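Local coordinates for deseasin MCP-01 (Pseudoalteromonas sp., PDB 3VV3), which probably cleaves peptide bonds in collagen as a calcium-binding serine protease of the subtilisin family, at residues 109-117 with 124-132; 131-139 with 149-159. All coordinates share one frame; numbering follows the deposited sequence.

Contact 1 of 2, residues 109-117 with 124-132; sequences VSGTIGASG and VGVNHDVSI
Where helix 105-114 runs out, residues 112-115 lie against the loop that leads into strand 131-136, and the two backbones come within 4.0 Å at the CA atoms of Gly114 and Gly125. The carbonyls of Thr112, Ile113 and Ala115 find donors in this loop. Val126 N bonds to Thr112 O at 2.9 Å, and Gly125 N likewise donates to Ala115 O. Ile113 O is gripped twice by one residue: Asn127 N comes from one face of the carbonyl plane and Asn127 ND2 from the other, the side-chain bond measuring 3.0 Å and nearly straight at 171°. With CG of Asn127 beside its own backbone N (chi1 -58°), main-chain and side-chain N-H groups can clasp the same oxygen, which lies in the plane of the amide. ND2 also bonds Gly278 O of helix 269-284. A leucine in place of this asparagine would probably leave Ile113 O with the main-chain donor alone and Gly278 O without this partner.

Apolar groups close the flanks. Ile132 CD1 lies 4.2 Å from Ile113 CG2 and also rests against Ser110 O, while Val130 CG1 sits over Gly114 CA. At the far end Gly117 CA lies over one face of the His128 ring, 4.0 Å from its centroid. Gly114, Gly117 and Gly125 permit this closeness, since a CB on any of them would clash with the opposing segment. The returning chain of this beta-alpha-beta unit thus satisfies the carbonyls of Thr112, Ile113 and Ala115 near the helix end, whereas Gly114 O takes Asn63 ND2.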
loop_
_atom_site.group_PDB
_atom_site.type_symbol
_atom_site.label_atom_id
_atom_site.label_comp_id
_atom_site.label_asym_id
_atom_site.label_seq_id
_atom_site.Cartn_x
_atom_site.Cartn_y
_atom_site.Cartn_z
ATOM N N VAL A 109 -9.792 -1.683 -6.473
ATOM C CA VAL A 109 -10.292 -3.049 -6.389
ATOM C C VAL A 109 -11.627 -3.172 -7.135
ATOM O O VAL A 109 -11.889 -4.187 -7.781
ATOM C CB VAL A 109 -10.390 -3.582 -4.929
ATOM C CG1 VAL A 109 -9.042 -3.448 -4.224
ATOM C CG2 VAL A 109 -11.455 -2.860 -4.146
ATOM N N SER A 110 -12.459 -2.133 -7.063
ATOM C CA SER A 110 -13.726 -2.147 -7.797
ATOM C C SER A 110 -13.538 -2.316 -9.309
ATOM O O SER A 110 -14.259 -3.083 -9.955
ATOM C CB SER A 110 -14.551 -0.892 -7.487
ATOM O OG SER A 110 -14.908 -0.850 -6.113
ATOM N N GLY A 111 -12.565 -1.603 -9.872
ATOM C CA GLY A 111 -12.276 -1.699 -11.300
ATOM C C GLY A 111 -11.812 -3.084 -11.727
ATOM O O GLY A 111 -12.086 -3.534 -12.836
ATOM N N THR A 112 -11.113 -3.778 -10.840
ATOM C CA THR A 112 -10.684 -5.141 -11.139
ATOM C C THR A 112 -11.877 -6.102 -11.160
ATOM O O THR A 112 -11.972 -6.986 -12.008
ATOM C CB THR A 112 -9.604 -5.595 -10.139
ATOM O OG1 THR A 112 -8.442 -4.775 -10.317
ATOM C CG2 THR A 112 -9.230 -7.079 -10.335
ATOM N N ILE A 113 -12.796 -5.907 -10.227
ATOM C CA ILE A 113 -14.033 -6.672 -10.201
ATOM C C ILE A 113 -14.905 -6.371 -11.420
ATOM O O ILE A 113 -15.445 -7.290 -12.043
ATOM C CB ILE A 113 -14.843 -6.346 -8.924
ATOM C CG1 ILE A 113 -14.146 -6.933 -7.689
ATOM C CG2 ILE A 113 -16.279 -6.877 -9.036
ATOM C CD1 ILE A 113 -14.651 -6.329 -6.387
ATOM N N GLY A 114 -15.032 -5.093 -11.762
ATOM C CA GLY A 114 -16.056 -4.696 -12.715
ATOM C C GLY A 114 -15.969 -3.348 -13.415
ATOM O O GLY A 114 -16.998 -2.704 -13.633
ATOM N N ALA A 115 -14.771 -2.917 -13.812
ATOM C CA ALA A 115 -14.695 -1.786 -14.734
ATOM C C ALA A 115 -15.505 -2.131 -15.995
ATOM O O ALA A 115 -15.435 -3.250 -16.489
ATOM C CB ALA A 115 -13.245 -1.462 -15.100
ATOM N N SER A 116 -16.265 -1.167 -16.506
ATOM C CA SER A 116 -17.137 -1.404 -17.661
ATOM C C SER A 116 -16.340 -1.941 -18.841
ATOM O O SER A 116 -15.299 -1.396 -19.189
ATOM C CB SER A 116 -17.859 -0.112 -18.068
ATOM O OG SER A 116 -18.748 0.326 -17.057
ATOM N N GLY A 117 -16.819 -3.015 -19.452
ATOM C CA GLY A 117 -16.108 -3.640 -20.555
ATOM C C GLY A 117 -16.643 -3.230 -21.913
ATOM O O GLY A 117 -17.854 -3.064 -22.089
ATOM N N VAL A 124 -11.050 -2.906 -17.980
ATOM C CA VAL A 124 -12.229 -3.761 -17.918
ATOM C C VAL A 124 -12.029 -4.730 -16.764
ATOM O O VAL A 124 -10.915 -5.198 -16.521
ATOM C CB VAL A 124 -12.455 -4.539 -19.245
ATOM C CG1 VAL A 124 -11.191 -5.300 -19.663
ATOM C CG2 VAL A 124 -13.623 -5.500 -19.126
ATOM N N GLY A 125 -13.096 -5.014 -16.029
ATOM C CA GLY A 125 -12.994 -5.927 -14.906
ATOM C C GLY A 125 -13.210 -7.372 -15.310
ATOM O O GLY A 125 -13.466 -7.675 -16.479
ATOM N N VAL A 126 -13.117 -8.277 -14.343
ATOM C CA VAL A 126 -13.435 -9.674 -14.619
ATOM C C VAL A 126 -14.868 -9.751 -15.157
ATOM O O VAL A 126 -15.176 -10.585 -16.015
ATOM C CB VAL A 126 -13.306 -10.563 -13.364
ATOM C CG1 VAL A 126 -13.656 -12.014 -13.693
ATOM C CG2 VAL A 126 -11.893 -10.472 -12.776
ATOM N N ASN A 127 -15.732 -8.880 -14.640
ATOM C CA ASN A 127 -17.071 -8.674 -15.195
ATOM C C ASN A 127 -17.107 -7.420 -16.047
ATOM O O ASN A 127 -16.600 -6.373 -15.630
ATOM C CB ASN A 127 -18.113 -8.519 -14.077
ATOM C CG ASN A 127 -18.156 -9.713 -13.152
ATOM O OD1 ASN A 127 -18.926 -10.647 -13.360
ATOM N ND2 ASN A 127 -17.313 -9.695 -12.129
ATOM N N HIS A 128 -17.704 -7.510 -17.239
ATOM C CA HIS A 128 -17.987 -6.311 -18.026
ATOM C C HIS A 128 -19.189 -5.599 -17.439
ATOM O O HIS A 128 -19.289 -4.375 -17.490
ATOM C CB HIS A 128 -18.333 -6.664 -19.470
ATOM C CG HIS A 128 -17.197 -7.248 -20.238
ATOM N ND1 HIS A 128 -17.124 -7.187 -21.616
ATOM C CD2 HIS A 128 -16.084 -7.900 -19.829
ATOM C CE1 HIS A 128 -16.016 -7.783 -22.017
ATOM N NE2 HIS A 128 -15.366 -8.219 -20.955
ATOM N N ASP A 129 -20.113 -6.395 -16.910
ATOM C CA ASP A 129 -21.346 -5.892 -16.315
ATOM C C ASP A 129 -21.572 -6.569 -14.968
ATOM O O ASP A 129 -21.470 -7.787 -14.857
ATOM C CB ASP A 129 -22.528 -6.182 -17.242
ATOM C CG ASP A 129 -22.360 -5.546 -18.610
ATOM O OD1 ASP A 129 -22.498 -4.310 -18.714
ATOM O OD2 ASP A 129 -22.074 -6.283 -19.571
ATOM N N VAL A 130 -21.868 -5.766 -13.954
ATOM C CA VAL A 130 -22.068 -6.248 -12.593
ATOM C C VAL A 130 -22.552 -5.038 -11.803
ATOM O O VAL A 130 -22.492 -3.918 -12.306
ATOM C CB VAL A 130 -20.743 -6.810 -11.999
ATOM C CG1 VAL A 130 -19.721 -5.684 -11.790
ATOM C CG2 VAL A 130 -20.990 -7.585 -10.700
ATOM N N SER A 131 -23.052 -5.245 -10.586
ATOM C CA SER A 131 -23.424 -4.124 -9.730
ATOM C C SER A 131 -22.524 -4.113 -8.507
ATOM O O SER A 131 -22.433 -5.106 -7.796
ATOM C CB SER A 131 -24.894 -4.207 -9.292
ATOM O OG SER A 131 -25.768 -4.033 -10.399
ATOM N N ILE A 132 -21.858 -2.993 -8.275
ATOM C CA ILE A 132 -20.940 -2.885 -7.156
ATOM C C ILE A 132 -21.487 -1.923 -6.115
ATOM O O ILE A 132 -21.719 -0.752 -6.413
ATOM C CB ILE A 132 -19.574 -2.380 -7.631
ATOM C CG1 ILE A 132 -18.940 -3.411 -8.563
ATOM C CG2 ILE A 132 -18.662 -2.102 -6.436
ATOM C CD1 ILE A 132 -17.696 -2.909 -9.275
HETATM O O HOH W 1 -9.744 -3.786 -14.479
HETATM O O HOH W 2 -20.750 -1.405 -18.266
HETATM O O HOH W 3 -19.875 -2.806 -20.151
HETATM O O HOH W 4 -20.831 -4.735 -21.653
#

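Contact 2 of 2, residues 131-139 with 149-159; sequences SIVGCKFLA and AIKCIDYMVGL
Strand 131-136 and helix 149-159 run nearly antiparallel, their directions 155° apart and their axes 8.5 Å from each other at the closest point, with Cys135 and Cys152 as the nearest pair along the strand. No hydrogen bond crosses between them; a covalent link and apolar side chains do the joining. The disulfide Cys135-Cys152 has its two SG atoms 2.0 Å apart and chi3 of -75°. The strand cysteine holds SG anti to its backbone N (chi1 -176°), which turns the sulfur to the helix.

On one flank of this bridge, Phe137 offers a ring face to Ala149, whose CB stands 4.1 Å from the centroid in a CH-pi contact. Leu138 CG covers the opposite face, holding the ring between two aliphatic groups, and Cys152 SG approaches obliquely, 3.7 Å from Phe137 CB. On the other flank Val133 divides its methyls: CG1 meets Met156 SD at 3.8 Å, tip to tip, whereas CG2 reaches Leu159 CD1 and the edge of the Tyr155 ring. Met156, bent at chi2 (-72°), brings CE up against the strand, 3.5 Å from Val133 O, and the same methyl packs on Cys135 CB. Tyr155 points its hydroxyl elsewhere, to a hydrogen bond with Asp86, a calcium ligand.

In the alpha/beta fold, helix 146-161 packs on the parallel sheet, tied to 131-136 by the disulfide, and leads on to strand 166-171, on the far side of 45-50. Strand 45-50 adds Ile49 against Phe137 and Cys152, strand 166-171 supplies Leu166 and Leu169 against Met156, and helix 180-191 packs against Ile150 and Ile153.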
loop_
_atom_site.group_PDB
_atom_site.type_symbol
_atom_site.label_atom_id
_atom_site.label_comp_id
_atom_site.label_asym_id
_atom_site.label_seq_id
_atom_site.Cartn_x
_atom_site.Cartn_y
_atom_site.Cartn_z
ATOM N N SER A 131 -23.052 -5.245 -10.586
ATOM C CA SER A 131 -23.424 -4.124 -9.730
ATOM C C SER A 131 -22.524 -4.113 -8.507
ATOM O O SER A 131 -22.433 -5.106 -7.796
ATOM C CB SER A 131 -24.894 -4.207 -9.292
ATOM O OG SER A 131 -25.768 -4.033 -10.399
ATOM N N ILE A 132 -21.858 -2.993 -8.275
ATOM C CA ILE A 132 -20.940 -2.885 -7.156
ATOM C C ILE A 132 -21.487 -1.923 -6.115
ATOM O O ILE A 132 -21.719 -0.752 -6.413
ATOM C CB ILE A 132 -19.574 -2.380 -7.631
ATOM C CG1 ILE A 132 -18.940 -3.411 -8.563
ATOM C CG2 ILE A 132 -18.662 -2.102 -6.436
ATOM C CD1 ILE A 132 -17.696 -2.909 -9.275
ATOM N N VAL A 133 -21.691 -2.425 -4.899
ATOM C CA VAL A 133 -22.102 -1.581 -3.774
ATOM C C VAL A 133 -20.917 -1.365 -2.837
ATOM O O VAL A 133 -20.195 -2.305 -2.503
ATOM C CB VAL A 133 -23.305 -2.185 -2.989
ATOM C CG1 VAL A 133 -23.084 -3.657 -2.674
ATOM C CG2 VAL A 133 -23.578 -1.383 -1.710
ATOM N N GLY A 134 -20.703 -0.120 -2.428
ATOM C CA GLY A 134 -19.558 0.180 -1.588
ATOM C C GLY A 134 -19.926 0.407 -0.144
ATOM O O GLY A 134 -20.983 0.959 0.157
ATOM N N CYS A 135 -19.061 -0.048 0.757
ATOM C CA CYS A 135 -19.105 0.417 2.136
ATOM C C CYS A 135 -17.711 0.908 2.502
ATOM O O CYS A 135 -16.737 0.147 2.485
ATOM C CB CYS A 135 -19.568 -0.671 3.108
ATOM S SG CYS A 135 -19.742 -0.061 4.814
ATOM N N LYS A 136 -17.636 2.200 2.791
ATOM C CA LYS A 136 -16.395 2.868 3.138
ATOM C C LYS A 136 -16.210 2.818 4.645
ATOM O O LYS A 136 -16.969 3.452 5.380
ATOM C CB LYS A 136 -16.461 4.321 2.647
ATOM C CG LYS A 136 -15.317 5.214 3.105
ATOM C CD LYS A 136 -15.444 6.605 2.477
ATOM C CE LYS A 136 -14.272 7.490 2.887
ATOM N NZ LYS A 136 -12.963 6.909 2.418
ATOM N N PHE A 137 -15.227 2.047 5.118
ATOM C CA PHE A 137 -14.896 2.044 6.546
ATOM C C PHE A 137 -13.483 2.580 6.797
ATOM O O PHE A 137 -13.079 2.747 7.944
ATOM C CB PHE A 137 -15.082 0.655 7.197
ATOM C CG PHE A 137 -13.915 -0.285 7.001
ATOM C CD1 PHE A 137 -13.683 -0.881 5.767
ATOM C CD2 PHE A 137 -13.058 -0.576 8.054
ATOM C CE1 PHE A 137 -12.607 -1.754 5.581
ATOM C CE2 PHE A 137 -11.982 -1.454 7.879
ATOM C CZ PHE A 137 -11.759 -2.040 6.641
ATOM N N LEU A 138 -12.751 2.854 5.718
ATOM C CA LEU A 138 -11.423 3.446 5.810
ATOM C C LEU A 138 -11.451 4.866 5.273
ATOM O O LEU A 138 -11.920 5.104 4.164
ATOM C CB LEU A 138 -10.411 2.619 5.012
ATOM C CG LEU A 138 -10.217 1.210 5.565
ATOM C CD1 LEU A 138 -9.429 0.349 4.589
ATOM C CD2 LEU A 138 -9.541 1.261 6.936
ATOM N N ALA A 139 -10.931 5.801 6.061
ATOM C CA ALA A 139 -10.987 7.217 5.712
ATOM C C ALA A 139 -9.916 7.589 4.701
ATOM O O ALA A 139 -9.065 6.765 4.353
ATOM C CB ALA A 139 -10.841 8.064 6.959
ATOM N N ALA A 149 -15.630 -2.096 10.075
ATOM C CA ALA A 149 -15.700 -3.220 9.149
ATOM C C ALA A 149 -16.938 -4.051 9.456
ATOM O O ALA A 149 -17.605 -4.529 8.554
ATOM C CB ALA A 149 -14.451 -4.074 9.257
ATOM N N ILE A 150 -17.245 -4.216 10.737
ATOM C CA ILE A 150 -18.452 -4.960 11.123
ATOM C C ILE A 150 -19.734 -4.244 10.677
ATOM O O ILE A 150 -20.677 -4.879 10.193
ATOM C CB ILE A 150 -18.463 -5.263 12.643
ATOM C CG1 ILE A 150 -17.391 -6.306 12.975
ATOM C CG2 ILE A 150 -19.820 -5.771 13.080
ATOM C CD1 ILE A 150 -17.103 -6.432 14.474
ATOM N N LYS A 151 -19.773 -2.923 10.820
ATOM C CA LYS A 151 -20.915 -2.165 10.323
ATOM C C LYS A 151 -21.110 -2.421 8.830
ATOM O O LYS A 151 -22.239 -2.551 8.361
ATOM C CB LYS A 151 -20.760 -0.665 10.589
ATOM C CG LYS A 151 -20.902 -0.287 12.052
ATOM C CD LYS A 151 -20.588 1.195 12.294
ATOM C CE LYS A 151 -21.687 2.111 11.791
ATOM N NZ LYS A 151 -21.371 3.542 12.129
ATOM N N CYS A 152 -20.008 -2.493 8.090
ATOM C CA CYS A 152 -20.067 -2.779 6.656
ATOM C C CYS A 152 -20.623 -4.164 6.369
ATOM O O CYS A 152 -21.502 -4.325 5.522
ATOM C CB CYS A 152 -18.682 -2.636 6.016
ATOM S SG CYS A 152 -18.182 -0.909 5.799
ATOM N N ILE A 153 -20.098 -5.167 7.059
ATOM C CA ILE A 153 -20.574 -6.532 6.849
ATOM C C ILE A 153 -22.061 -6.651 7.186
ATOM O O ILE A 153 -22.836 -7.192 6.402
ATOM C CB ILE A 153 -19.733 -7.559 7.638
ATOM C CG1 ILE A 153 -18.274 -7.490 7.177
ATOM C CG2 ILE A 153 -20.305 -8.972 7.460
ATOM C CD1 ILE A 153 -17.284 -8.146 8.123
ATOM N N ASP A 154 -22.458 -6.109 8.332
ATOM C CA ASP A 154 -23.867 -6.109 8.717
ATOM C C ASP A 154 -24.737 -5.418 7.660
ATOM O O ASP A 154 -25.844 -5.875 7.357
ATOM C CB ASP A 154 -24.057 -5.412 10.069
ATOM C CG ASP A 154 -23.494 -6.214 11.239
ATOM O OD1 ASP A 154 -23.056 -7.370 11.053
ATOM O OD2 ASP A 154 -23.498 -5.668 12.366
ATOM N N TYR A 155 -24.246 -4.308 7.114
ATOM C CA TYR A 155 -25.001 -3.570 6.092
ATOM C C TYR A 155 -25.226 -4.430 4.859
ATOM O O TYR A 155 -26.340 -4.510 4.333
ATOM C CB TYR A 155 -24.260 -2.287 5.696
ATOM C CG TYR A 155 -24.825 -1.547 4.497
ATOM C CD1 TYR A 155 -25.951 -0.736 4.623
ATOM C CD2 TYR A 155 -24.202 -1.612 3.250
ATOM C CE1 TYR A 155 -26.469 -0.042 3.532
ATOM C CE2 TYR A 155 -24.714 -0.911 2.150
ATOM C CZ TYR A 155 -25.844 -0.130 2.306
ATOM O OH TYR A 155 -26.351 0.571 1.236
ATOM N N MET A 156 -24.159 -5.073 4.401
ATOM C CA MET A 156 -24.229 -5.930 3.222
ATOM C C MET A 156 -25.151 -7.122 3.462
ATOM O O MET A 156 -25.928 -7.509 2.580
ATOM C CB MET A 156 -22.817 -6.412 2.837
ATOM C CG MET A 156 -21.850 -5.278 2.476
ATOM S SD MET A 156 -22.228 -4.531 0.871
ATOM C CE MET A 156 -20.914 -3.313 0.771
ATOM N N VAL A 157 -25.052 -7.722 4.645
ATOM C CA VAL A 157 -25.922 -8.850 4.985
ATOM C C VAL A 157 -27.374 -8.386 5.020
ATOM O O VAL A 157 -28.265 -9.094 4.555
ATOM C CB VAL A 157 -25.532 -9.487 6.319
ATOM C CG1 VAL A 157 -26.565 -10.536 6.738
ATOM C CG2 VAL A 157 -24.125 -10.099 6.209
ATOM N N GLY A 158 -27.599 -7.185 5.543
ATOM C CA GLY A 158 -28.923 -6.578 5.519
ATOM C C GLY A 158 -29.488 -6.483 4.105
ATOM O O GLY A 158 -30.650 -6.820 3.861
ATOM N N LEU A 159 -28.670 -6.029 3.160
ATOM C CA LEU A 159 -29.133 -5.913 1.777
ATOM C C LEU A 159 -29.542 -7.287 1.233
ATOM O O LEU A 159 -30.613 -7.449 0.631
ATOM C CB LEU A 159 -28.052 -5.291 0.890
ATOM C CG LEU A 159 -27.690 -3.820 1.116
ATOM C CD1 LEU A 159 -26.582 -3.393 0.137
ATOM C CD2 LEU A 159 -28.917 -2.931 0.942
#

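In the fold
Strand 131-136 is the element common to both contacts, which overlap at Ser131 and Ile132 and have centres about 18 Å apart. They come in series along the chain: contact 1 completes the unit of strand 89-91, helix 105-114 and strand 131-136, and contact 2 then joins that strand to helix 146-161, the next helix. Ile132 faces helix 105-114 while Val133 faces helix 146-161, so alternate residues of one strand serve the two layers of the alpha/beta sandwich. The principle illustrated is that one strand of a parallel sheet can anchor successive helices, here by hydrogen bonds from the loop that leads into it and by a disulfide farther on, within the subtilase catalytic domain.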